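Local structure of DinB-like domain-containing protein (Thermus thermophilus, 2YQY) at residues Ala44-Pro47 with Leu48-Ala51. The protein is of unknown function but belongs to the DinB superfamily, folds as a four-helix bundle and carries an exposed histidine triad. Numbering follows the deposited sequence.
Sequences AWTP and LMVA
T46 caps the helix that starts at P47: its OG1 accepts the backbone N-H of M49 at 3.2 Å with a fairly straight N-H...O angle of 159°. With chi1 at 70°, OG1 is tucked between the two main-chain branches of T46, where the M49 N-H can reach it. M49 completes the capping box from its side, although with a thioether in place of the usual carboxylate: SD receives T46 N in a weak, long bond of 3.6 Å. The extended M49 chain carries its CE methyl to 3.6 Å from T46 CG2. Two main-chain bonds close the first turn, V50 N to T46 O and A51 N to P47 O, each 3.0 Å.

The apolar part belongs to W45. Its indole stands across V50, whose CG2 sits over one face, 3.5 Å from the centroid of the five-membered ring, a CH-pi contact that comes closest at CE2 (3.3 Å). At the base of the same side chain, W45 CB lies 3.8 Å from M49 SD. The indole also meets the ring of H53, the two planes about 60° apart, while V50 also touches L163 and H159 of helix 153-165; H159 belongs to a possible HExxH pattern, with no metal bound here. Replacing W45 with an alanine would take away the indole, and V50 CG2 would probably lose its aromatic cover and H53 its ring contact.

The T46 hydroxyl thus supplies an acceptor for the M49 N-H, which has no preceding turn to bond to, and the cap probably helps to define where helix 47-71 begins, while the indole extends the apolar cover from the incoming loop onto the helix.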
ATOM      1  N   ALA A  44      12.862 -15.323  -6.890  1.00 20.24           N
ATOM      2  CA  ALA A  44      12.058 -14.157  -6.498  1.00 20.33           C
ATOM      3  C   ALA A  44      10.542 -14.398  -6.571  1.00 20.14           C
ATOM      4  O   ALA A  44      10.058 -15.257  -7.290  1.00 19.81           O
ATOM      5  CB  ALA A  44      12.477 -12.890  -7.306  1.00 19.93           C
ATOM      6  N   TRP A  45       9.798 -13.593  -5.829  1.00 19.71           N
ATOM      7  CA  TRP A  45       8.349 -13.589  -5.944  1.00 19.73           C
ATOM      8  C   TRP A  45       7.906 -13.001  -7.302  1.00 19.50           C
ATOM      9  O   TRP A  45       8.725 -12.435  -8.042  1.00 18.15           O
ATOM     10  CB  TRP A  45       7.769 -12.810  -4.753  1.00 18.95           C
ATOM     11  CG  TRP A  45       8.149 -11.377  -4.617  1.00 19.44           C
ATOM     12  CD1 TRP A  45       9.069 -10.658  -5.351  1.00 19.19           C
ATOM     13  CD2 TRP A  45       7.617 -10.471  -3.649  1.00 19.18           C
ATOM     14  NE1 TRP A  45       9.109  -9.355  -4.906  1.00 20.52           N
ATOM     15  CE2 TRP A  45       8.232  -9.215  -3.861  1.00 19.05           C
ATOM     16  CE3 TRP A  45       6.675 -10.603  -2.616  1.00 20.27           C
ATOM     17  CZ2 TRP A  45       7.926  -8.078  -3.076  1.00 23.27           C
ATOM     18  CZ3 TRP A  45       6.353  -9.460  -1.839  1.00 19.76           C
ATOM     19  CH2 TRP A  45       6.981  -8.223  -2.084  1.00 21.63           C
ATOM     20  N   THR A  46       6.608 -13.114  -7.612  1.00 20.73           N
ATOM     21  CA  THR A  46       6.050 -12.620  -8.886  1.00 20.19           C
ATOM     22  C   THR A  46       5.415 -11.234  -8.722  1.00 20.11           C
ATOM     23  O   THR A  46       5.219 -10.807  -7.606  1.00 18.98           O
ATOM     24  CB  THR A  46       4.967 -13.550  -9.394  1.00 20.65           C
ATOM     25  OG1 THR A  46       3.848 -13.423  -8.514  1.00 19.61           O
ATOM     26  CG2 THR A  46       5.481 -15.040  -9.466  1.00 21.35           C
ATOM     27  N   PRO A  47       5.136 -10.508  -9.843  1.00 19.70           N
ATOM     28  CA  PRO A  47       4.402  -9.234  -9.776  1.00 19.04           C
ATOM     29  C   PRO A  47       3.069  -9.316  -9.041  1.00 20.17           C
ATOM     30  O   PRO A  47       2.711  -8.399  -8.320  1.00 19.60           O
ATOM     31  CB  PRO A  47       4.170  -8.886 -11.237  1.00 19.12           C
ATOM     32  CG  PRO A  47       5.342  -9.489 -11.943  1.00 18.87           C
ATOM     33  CD  PRO A  47       5.585 -10.798 -11.222  1.00 19.81           C
ATOM     34  N   LEU A  48       2.330 -10.408  -9.221  1.00 20.53           N
ATOM     35  CA  LEU A  48       1.083 -10.586  -8.475  1.00 20.15           C
ATOM     36  C   LEU A  48       1.258 -10.739  -6.943  1.00 19.69           C
ATOM     37  O   LEU A  48       0.406 -10.329  -6.175  1.00 19.50           O
ATOM     38  CB  LEU A  48       0.295 -11.771  -9.056  1.00 19.91           C
ATOM     39  CG  LEU A  48      -0.299 -11.517 -10.441  1.00 20.02           C
ATOM     40  CD1 LEU A  48      -0.779 -12.848 -11.068  1.00 20.84           C
ATOM     41  CD2 LEU A  48      -1.439 -10.469 -10.388  1.00 19.74           C
ATOM     42  N   MET A  49       2.344 -11.365  -6.519  1.00 20.01           N
ATOM     43  CA  MET A  49       2.695 -11.449  -5.092  1.00 20.35           C
ATOM     44  C   MET A  49       3.099 -10.075  -4.588  1.00 19.71           C
ATOM     45  O   MET A  49       2.731  -9.693  -3.486  1.00 18.84           O
ATOM     46  CB  MET A  49       3.831 -12.439  -4.885  1.00 21.01           C
ATOM     47  CG  MET A  49       3.447 -13.883  -5.165  1.00 21.52           C
ATOM     48  SD  MET A  49       4.772 -15.123  -5.226  1.00 12.60           S
ATOM     49  CE  MET A  49       3.961 -16.184  -6.381  1.00 21.10           C
ATOM     50  N   VAL A  50       3.834  -9.316  -5.409  1.00 16.83           N
ATOM     51  CA  VAL A  50       4.191  -7.971  -5.009  1.00 17.71           C
ATOM     52  C   VAL A  50       2.893  -7.187  -4.740  1.00 17.71           C
ATOM     53  O   VAL A  50       2.764  -6.546  -3.713  1.00 19.47           O
ATOM     54  CB  VAL A  50       5.037  -7.242  -6.095  1.00 17.86           C
ATOM     55  CG1 VAL A  50       5.235  -5.782  -5.729  1.00 17.04           C
ATOM     56  CG2 VAL A  50       6.389  -7.948  -6.290  1.00 18.44           C
ATOM     57  N   ALA A  51       1.953  -7.235  -5.682  1.00 17.81           N
ATOM     58  CA  ALA A  51       0.685  -6.487  -5.568  1.00 18.31           C
ATOM     59  C   ALA A  51      -0.129  -6.907  -4.329  1.00 17.92           C
ATOM     60  O   ALA A  51      -0.670  -6.069  -3.631  1.00 17.31           O
ATOM     61  CB  ALA A  51      -0.146  -6.648  -6.848  1.00 17.59           C
TER